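Local structure of histone-lysine n-methyltransferase, H3 lysine-4 specific (Saccharomyces cerevisiae, 2J8A) at residues 2-7 with 50-55; 71-76 with 90-95. The protein probably methylates histone H3 on a lysine as the Set1 component of COMPASS, and carries near its N-terminus an RRM-fold domain. All blocks are in the same frame, centred on the assembly; numbering follows the deposited sequence.

Contact 1: residues 2-7 with 50-55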
ATOM      1  N   SER A   2       8.305  15.622   1.796  1.00 91.93           N
ATOM      2  CA  SER A   2       7.435  15.539   3.036  1.00 91.59           C
ATOM      3  C   SER A   2       5.917  15.121   2.681  1.00 89.46           C
ATOM      4  O   SER A   2       4.906  15.327   3.477  1.00 89.58           O
ATOM      5  CB  SER A   2       7.592  16.878   3.872  1.00 92.46           C
ATOM      6  OG  SER A   2       7.589  18.021   2.978  1.00 95.81           O
ATOM      7  N   CYS A   3       5.811  14.445   1.533  1.00 85.91           N
ATOM      8  CA  CYS A   3       4.715  14.669   0.575  1.00 80.58           C
ATOM      9  C   CYS A   3       4.002  13.423  -0.090  1.00 78.84           C
ATOM     10  O   CYS A   3       2.792  13.525  -0.390  1.00 77.91           O
ATOM     11  CB  CYS A   3       5.321  15.499  -0.561  1.00 83.24           C
ATOM     12  SG  CYS A   3       4.079  15.722  -1.674  1.00 86.31           S
ATOM     13  N   GLU A   4       4.759  12.314  -0.364  1.00 73.40           N
ATOM     14  CA  GLU A   4       4.190  11.012  -0.760  1.00 68.40           C
ATOM     15  C   GLU A   4       3.815  10.102   0.313  1.00 64.35           C
ATOM     16  O   GLU A   4       4.378  10.021   1.401  1.00 66.08           O
ATOM     17  CB  GLU A   4       5.127  10.271  -1.562  1.00 65.33           C
ATOM     18  CG  GLU A   4       5.364  11.001  -2.663  1.00 61.67           C
ATOM     19  CD  GLU A   4       6.290  10.361  -3.591  1.00 62.02           C
ATOM     20  OE1 GLU A   4       7.381   9.946  -3.182  1.00 63.34           O
ATOM     21  OE2 GLU A   4       5.960  10.293  -4.793  1.00 68.64           O
ATOM     22  N   ILE A   5       2.845   9.328   0.013  1.00 62.10           N
ATOM     23  CA  ILE A   5       2.311   8.462   1.053  1.00 60.58           C
ATOM     24  C   ILE A   5       2.532   6.992   0.549  1.00 58.61           C
ATOM     25  O   ILE A   5       2.689   6.761  -0.690  1.00 56.03           O
ATOM     26  CB  ILE A   5       0.877   8.869   1.232  1.00 60.93           C
ATOM     27  CG1 ILE A   5       0.231   8.228   2.369  1.00 59.53           C
ATOM     28  CG2 ILE A   5      -0.029   8.421  -0.048  1.00 57.68           C
ATOM     29  CD1 ILE A   5      -1.180   7.910   1.742  1.00 50.95           C
ATOM     30  N   VAL A   6       2.720   6.046   1.472  1.00 56.78           N
ATOM     31  CA  VAL A   6       2.738   4.694   0.957  1.00 56.72           C
ATOM     32  C   VAL A   6       1.738   3.919   1.694  1.00 57.49           C
ATOM     33  O   VAL A   6       1.697   4.045   2.979  1.00 59.29           O
ATOM     34  CB  VAL A   6       4.104   3.896   0.704  1.00 55.57           C
ATOM     35  CG1 VAL A   6       5.306   4.600   1.044  1.00 53.57           C
ATOM     36  CG2 VAL A   6       4.029   2.642   1.375  1.00 54.80           C
ATOM     37  N   VAL A   7       0.886   3.199   0.924  1.00 55.15           N
ATOM     38  CA  VAL A   7      -0.149   2.385   1.596  1.00 54.08           C
ATOM     39  C   VAL A   7       0.093   0.930   1.334  1.00 52.25           C
ATOM     40  O   VAL A   7       0.287   0.515   0.154  1.00 53.13           O
ATOM     41  CB  VAL A   7      -1.499   2.661   0.943  1.00 55.34           C
ATOM     42  CG1 VAL A   7      -2.634   1.838   1.602  1.00 52.74           C
ATOM     43  CG2 VAL A   7      -1.797   4.183   0.926  1.00 57.42           C
ATOM     44  N   VAL A  50      -0.067  -2.400  -2.548  1.00 52.70           N
ATOM     45  CA  VAL A  50       0.898  -1.502  -2.098  1.00 52.37           C
ATOM     46  C   VAL A  50       0.992  -0.421  -3.215  1.00 54.16           C
ATOM     47  O   VAL A  50       1.409  -0.694  -4.467  1.00 52.56           O
ATOM     48  CB  VAL A  50       2.288  -2.192  -2.055  1.00 53.62           C
ATOM     49  CG1 VAL A  50       3.426  -1.150  -2.029  1.00 49.42           C
ATOM     50  CG2 VAL A  50       2.433  -3.114  -0.915  1.00 50.62           C
ATOM     51  N   TYR A  51       0.674   0.815  -2.765  1.00 54.36           N
ATOM     52  CA  TYR A  51       0.510   2.041  -3.649  1.00 53.18           C
ATOM     53  C   TYR A  51       1.333   3.191  -3.150  1.00 52.45           C
ATOM     54  O   TYR A  51       1.388   3.373  -1.911  1.00 52.80           O
ATOM     55  CB  TYR A  51      -0.848   2.489  -3.404  1.00 53.79           C
ATOM     56  CG  TYR A  51      -1.772   1.360  -3.399  1.00 57.02           C
ATOM     57  CD1 TYR A  51      -2.288   0.890  -4.650  1.00 58.76           C
ATOM     58  CD2 TYR A  51      -2.160   0.699  -2.209  1.00 53.98           C
ATOM     59  CE1 TYR A  51      -3.197  -0.130  -4.708  1.00 51.74           C
ATOM     60  CE2 TYR A  51      -3.068  -0.398  -2.301  1.00 48.13           C
ATOM     61  CZ  TYR A  51      -3.570  -0.734  -3.542  1.00 51.96           C
ATOM     62  OH  TYR A  51      -4.473  -1.746  -3.783  1.00 63.39           O
ATOM     63  N   LEU A  52       1.967   3.891  -4.064  1.00 51.93           N
ATOM     64  CA  LEU A  52       2.579   5.143  -3.835  1.00 55.71           C
ATOM     65  C   LEU A  52       1.583   6.204  -4.274  1.00 60.14           C
ATOM     66  O   LEU A  52       1.304   6.386  -5.525  1.00 61.37           O
ATOM     67  CB  LEU A  52       3.690   5.371  -4.859  1.00 56.17           C
ATOM     68  CG  LEU A  52       4.984   6.142  -4.454  1.00 55.58           C
ATOM     69  CD1 LEU A  52       5.701   6.876  -5.594  1.00 49.83           C
ATOM     70  CD2 LEU A  52       4.834   6.938  -3.168  1.00 47.35           C
ATOM     71  N   ILE A  53       1.063   6.961  -3.308  1.00 63.00           N
ATOM     72  CA  ILE A  53       0.303   8.200  -3.653  1.00 64.34           C
ATOM     73  C   ILE A  53       1.044   9.475  -3.261  1.00 65.15           C
ATOM     74  O   ILE A  53       1.394   9.615  -2.117  1.00 64.30           O
ATOM     75  CB  ILE A  53      -0.945   8.213  -2.895  1.00 63.69           C
ATOM     76  CG1 ILE A  53      -1.573   6.841  -3.042  1.00 61.55           C
ATOM     77  CG2 ILE A  53      -1.785   9.273  -3.440  1.00 63.12           C
ATOM     78  CD1 ILE A  53      -2.822   6.770  -2.305  1.00 62.57           C
ATOM     79  N   LYS A  54       1.259  10.372  -4.211  1.00 67.85           N
ATOM     80  CA  LYS A  54       1.980  11.663  -4.024  1.00 70.21           C
ATOM     81  C   LYS A  54       1.012  12.764  -4.163  1.00 71.81           C
ATOM     82  O   LYS A  54       0.215  12.808  -5.158  1.00 72.26           O
ATOM     83  CB  LYS A  54       3.027  11.809  -5.104  1.00 70.55           C
ATOM     84  CG  LYS A  54       3.148  13.075  -5.843  1.00 72.81           C
ATOM     85  CD  LYS A  54       4.161  14.023  -5.217  1.00 83.27           C
ATOM     86  CE  LYS A  54       5.498  14.217  -5.985  1.00 83.86           C
ATOM     87  NZ  LYS A  54       6.384  14.930  -4.947  1.00 86.23           N
ATOM     88  N   TYR A  55       1.011  13.663  -3.185  1.00 73.43           N
ATOM     89  CA  TYR A  55      -0.037  14.683  -3.273  1.00 75.06           C
ATOM     90  C   TYR A  55       0.319  15.980  -4.094  1.00 76.70           C
ATOM     91  O   TYR A  55       1.529  16.302  -4.316  1.00 75.81           O
ATOM     92  CB  TYR A  55      -0.515  15.007  -1.914  1.00 73.00           C
ATOM     93  CG  TYR A  55      -1.441  13.980  -1.336  1.00 75.43           C
ATOM     94  CD1 TYR A  55      -1.030  13.126  -0.341  1.00 74.99           C
ATOM     95  CD2 TYR A  55      -2.814  13.918  -1.706  1.00 76.00           C
ATOM     96  CE1 TYR A  55      -1.979  12.211   0.270  1.00 73.46           C
ATOM     97  CE2 TYR A  55      -3.760  12.977  -1.097  1.00 68.08           C
ATOM     98  CZ  TYR A  55      -3.314  12.145  -0.152  1.00 71.97           C
ATOM     99  OH  TYR A  55      -4.179  11.228   0.444  1.00 78.38           O
TER
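Glu4 and Lys54 face each other across two neighbouring antiparallel strands, 4-7 and 50-54, whose directions differ by 158°. They belong to the central pair of the RRM sheet, strands one and three of the fold, and illustrate how one backbone pairing serves two different surfaces. Val7 and Tyr51 form a hydrogen-bonded pair: Val7 N donates to Tyr51 O at 2.9 Å, and Tyr51 N returns a bond to Val7 O at 3.0 Å. Ile5 and Ile53 form the next such pair, though its carbon contacts are too close in the model to interpret. Glu4 repays a walk along its side chain. Glu4 CB lies 3.7 Å from Leu52 CD2. With CG anti to its own carbonyl carbon (chi1 -61°), Glu4 CG comes to 3.5 Å from Lys54 CB, and the chain runs on extended, laying CD near the same leucine methyl. At the tip the oxygens divide: OE1 takes a hydrogen bond from Asn93, while Glu4 OE2 sits 3.3 Å from Lys54 CB. The lysine amine is near without touching, Lys54 NZ being 4.7 Å from Glu4 OE2, a separation at which attraction may still be felt. Val6 and Leu52 share this surface with Glu4 and meet Leu98 of helix 97-119, on the side that binds RNA in canonical RRMs. Ile5, Val7, Tyr51 and Ile53 look into the core, where Phe27 of helix 20-28 touches Val7 and Ile53. There Tyr51 CD2 approaches Val7 CB to 3.8 Å.

Contact 2: residues 71-76 with 90-95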
ATOM      1  N   SER A  71      -1.874  13.824   6.962  1.00 59.86           N
ATOM      2  CA  SER A  71      -3.142  13.596   7.671  1.00 62.76           C
ATOM      3  C   SER A  71      -3.453  12.187   7.226  1.00 63.30           C
ATOM      4  O   SER A  71      -3.792  11.317   8.076  1.00 63.90           O
ATOM      5  CB  SER A  71      -4.242  14.617   7.302  1.00 61.52           C
ATOM      6  OG  SER A  71      -3.981  14.955   5.962  1.00 61.12           O
ATOM      7  N   ALA A  72      -3.262  11.965   5.926  1.00 62.93           N
ATOM      8  CA  ALA A  72      -3.418  10.627   5.399  1.00 63.60           C
ATOM      9  C   ALA A  72      -2.778   9.656   6.347  1.00 63.79           C
ATOM     10  O   ALA A  72      -3.385   8.695   6.752  1.00 63.16           O
ATOM     11  CB  ALA A  72      -2.813  10.514   4.073  1.00 64.36           C
ATOM     12  N   VAL A  73      -1.564   9.944   6.808  1.00 64.74           N
ATOM     13  CA  VAL A  73      -0.894   8.915   7.624  1.00 63.65           C
ATOM     14  C   VAL A  73      -1.603   8.890   8.903  1.00 66.69           C
ATOM     15  O   VAL A  73      -1.393   8.033   9.744  1.00 66.72           O
ATOM     16  CB  VAL A  73       0.522   9.331   7.884  1.00 61.30           C
ATOM     17  CG1 VAL A  73       1.185   8.506   9.026  1.00 57.39           C
ATOM     18  CG2 VAL A  73       1.255   9.252   6.598  1.00 57.78           C
ATOM     19  N   ARG A  74      -2.394   9.906   9.133  1.00 70.59           N
ATOM     20  CA  ARG A  74      -2.599  10.136  10.506  1.00 74.88           C
ATOM     21  C   ARG A  74      -3.984  10.026  11.053  1.00 77.58           C
ATOM     22  O   ARG A  74      -4.176   9.490  12.209  1.00 75.13           O
ATOM     23  CB  ARG A  74      -2.035  11.436  10.880  1.00 75.12           C
ATOM     24  CG  ARG A  74      -1.818  11.363  12.313  1.00 79.30           C
ATOM     25  CD  ARG A  74      -0.720  10.403  12.496  1.00 85.77           C
ATOM     26  NE  ARG A  74       0.094  10.890  13.572  1.00 93.95           N
ATOM     27  CZ  ARG A  74       1.106  10.232  14.099  1.00103.59           C
ATOM     28  NH1 ARG A  74       1.429   8.985  13.670  1.00108.48           N
ATOM     29  NH2 ARG A  74       1.789  10.826  15.079  1.00106.46           N
ATOM     30  N   LYS A  75      -4.920  10.512  10.200  1.00 82.01           N
ATOM     31  CA  LYS A  75      -6.354  10.456  10.438  1.00 86.46           C
ATOM     32  C   LYS A  75      -6.538   9.063  11.039  1.00 88.65           C
ATOM     33  O   LYS A  75      -7.078   8.906  12.127  1.00 90.23           O
ATOM     34  CB  LYS A  75      -7.130  10.718   9.130  1.00 87.03           C
ATOM     35  CG  LYS A  75      -8.528  11.640   9.210  1.00 94.66           C
ATOM     36  CD  LYS A  75      -8.518  13.328   9.388  1.00 96.24           C
ATOM     37  CE  LYS A  75      -8.055  13.866  10.853  1.00100.05           C
ATOM     38  NZ  LYS A  75      -9.096  14.148  11.981  1.00 97.00           N
ATOM     39  N   HIS A  76      -5.935   8.021  10.507  1.00 92.02           N
ATOM     40  CA  HIS A  76      -6.578   6.852  10.963  1.00 94.26           C
ATOM     41  C   HIS A  76      -6.322   6.047  12.226  1.00 94.46           C
ATOM     42  O   HIS A  76      -7.127   5.198  12.506  1.00 95.20           O
ATOM     43  CB  HIS A  76      -7.221   6.115   9.795  1.00 95.67           C
ATOM     44  CG  HIS A  76      -8.478   6.808   9.277  1.00 98.19           C
ATOM     45  ND1 HIS A  76      -9.655   6.907  10.016  1.00 97.71           N
ATOM     46  CD2 HIS A  76      -8.734   7.430   8.091  1.00 98.53           C
ATOM     47  CE1 HIS A  76     -10.574   7.543   9.301  1.00 97.43           C
ATOM     48  NE2 HIS A  76     -10.043   7.870   8.131  1.00 98.24           N
ATOM     49  N   VAL A  90      -0.388   3.161   6.266  1.00 53.14           N
ATOM     50  CA  VAL A  90      -0.181   4.316   5.424  1.00 51.55           C
ATOM     51  C   VAL A  90       0.931   5.014   6.096  1.00 50.89           C
ATOM     52  O   VAL A  90       0.866   5.303   7.323  1.00 51.77           O
ATOM     53  CB  VAL A  90      -1.309   5.375   5.638  1.00 51.26           C
ATOM     54  CG1 VAL A  90      -1.234   6.359   4.623  1.00 52.39           C
ATOM     55  CG2 VAL A  90      -2.659   4.813   5.570  1.00 48.94           C
ATOM     56  N   ILE A  91       1.940   5.332   5.349  1.00 50.23           N
ATOM     57  CA  ILE A  91       3.078   5.967   6.017  1.00 50.10           C
ATOM     58  C   ILE A  91       3.782   6.928   5.039  1.00 51.04           C
ATOM     59  O   ILE A  91       3.505   6.832   3.767  1.00 51.93           O
ATOM     60  CB  ILE A  91       4.105   4.934   6.462  1.00 49.31           C
ATOM     61  CG1 ILE A  91       4.612   4.129   5.248  1.00 49.30           C
ATOM     62  CG2 ILE A  91       3.680   4.169   7.633  1.00 43.75           C
ATOM     63  CD1 ILE A  91       5.491   3.044   5.661  1.00 50.63           C
ATOM     64  N   LEU A  92       4.662   7.803   5.542  1.00 49.42           N
ATOM     65  CA  LEU A  92       5.295   8.711   4.530  1.00 51.52           C
ATOM     66  C   LEU A  92       6.370   7.982   3.760  1.00 51.53           C
ATOM     67  O   LEU A  92       7.170   7.158   4.359  1.00 51.74           O
ATOM     68  CB  LEU A  92       5.965   9.953   5.190  1.00 51.90           C
ATOM     69  CG  LEU A  92       4.877  10.637   5.976  1.00 50.42           C
ATOM     70  CD1 LEU A  92       5.420  11.386   7.266  1.00 53.63           C
ATOM     71  CD2 LEU A  92       4.222  11.503   4.991  1.00 42.87           C
ATOM     72  N   ASN A  93       6.440   8.275   2.489  1.00 50.14           N
ATOM     73  CA  ASN A  93       7.335   7.532   1.695  1.00 51.34           C
ATOM     74  C   ASN A  93       8.591   8.212   1.975  1.00 55.14           C
ATOM     75  O   ASN A  93       9.142   8.838   1.120  1.00 58.35           O
ATOM     76  CB  ASN A  93       7.053   7.716   0.221  1.00 47.86           C
ATOM     77  CG  ASN A  93       8.071   7.016  -0.587  1.00 50.06           C
ATOM     78  OD1 ASN A  93       8.743   6.070  -0.136  1.00 58.63           O
ATOM     79  ND2 ASN A  93       8.200   7.410  -1.771  1.00 47.09           N
ATOM     80  N   LYS A  94       9.059   8.256   3.186  1.00 59.57           N
ATOM     81  CA  LYS A  94      10.427   8.833   3.416  1.00 61.64           C
ATOM     82  C   LYS A  94      11.474   7.705   3.591  1.00 60.19           C
ATOM     83  O   LYS A  94      11.189   6.569   3.938  1.00 62.37           O
ATOM     84  CB  LYS A  94      10.417   9.905   4.520  1.00 61.22           C
ATOM     85  CG  LYS A  94      10.137  11.356   3.893  1.00 63.20           C
ATOM     86  CD  LYS A  94      10.964  12.508   4.706  1.00 69.29           C
ATOM     87  CE  LYS A  94      10.574  13.980   4.287  1.00 80.64           C
ATOM     88  NZ  LYS A  94       9.275  14.425   5.173  1.00 91.61           N
ATOM     89  N   HIS A  95      12.695   7.992   3.266  1.00 60.79           N
ATOM     90  CA  HIS A  95      13.774   7.039   3.325  1.00 59.54           C
ATOM     91  C   HIS A  95      13.583   5.833   2.616  1.00 58.99           C
ATOM     92  O   HIS A  95      13.946   4.813   3.088  1.00 60.46           O
ATOM     93  CB  HIS A  95      14.145   6.727   4.727  1.00 59.51           C
ATOM     94  CG  HIS A  95      15.093   7.722   5.243  1.00 62.47           C
ATOM     95  ND1 HIS A  95      14.752   8.629   6.242  1.00 61.07           N
ATOM     96  CD2 HIS A  95      16.346   8.043   4.802  1.00 64.23           C
ATOM     97  CE1 HIS A  95      15.810   9.414   6.444  1.00 67.85           C
ATOM     98  NE2 HIS A  95      16.794   9.070   5.604  1.00 65.03           N
TER
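Ala72 O packs against the side chain of Val90, with Val90 CG1 lying 3.8 Å from Ala72 O. Val90 CB and CG2 are slightly farther from the same oxygen. The contact is mainly van der Waals packing, partly of methyls on backbone atoms, and it sets the second RRM helix, 65-75, against the core-facing side of strand 86-92, the fourth strand of the basic RRM fold. Here the helix and sheet layers of the alpha/beta sandwich meet through Ala72, Val73, Val90 and Leu92, a worked example of how such layers are joined. The axes of the short segments come within 7.0 Å, with N-to-C directions 140° apart, and the CA atoms of Val73 and Val90 are separated by 5.1 Å. The two methyls of Val73 divide the strand between them. Val73 CG1, anti to the backbone N (chi1 165°), comes to 3.6 Å from Val90 O, a contact with backbone oxygen through a carbon rather than a donor. Val73 CG2, anti to the carbonyl carbon instead, lies by the next peptide, 3.8 Å from Ile91 C. Val73 CG2 also comes to 3.9 Å from Leu92 CG. Val90 points its CB toward the helix, whereas that of Ile91 points away, as expected of successive strand residues. Beyond the pair, Tyr55 lies against Ala72, tying the helix into the core. Leu92 leans on Ala69 and Phe70, about one turn earlier on the helix, while Leu92 CD2 stays 4.1 Å from Val73 CG2.

How the contacts relate
Strand 4-9, part of contact 1, is the sheet neighbour of strand 86-92, which carries contact 2; the contacts lie in series along the chain with centres about 8 Å apart. One edge of strand 4-9 pairs with 50-55 in contact 1; the other pairs with 90-95 through probable hydrogen bonds, such as Glu4 O to Asn93 N at 2.9 Å. Contact 1 therefore builds the middle of the sheet, and contact 2 lays a helix against the core side of its neighbouring strand. Between them Ile5 CD1 packs on Val90 CG1 at 3.3 Å. On the opposite face, Val50 meets Ile101 and Phe105 of helix 97-119, consistent with restricted access there.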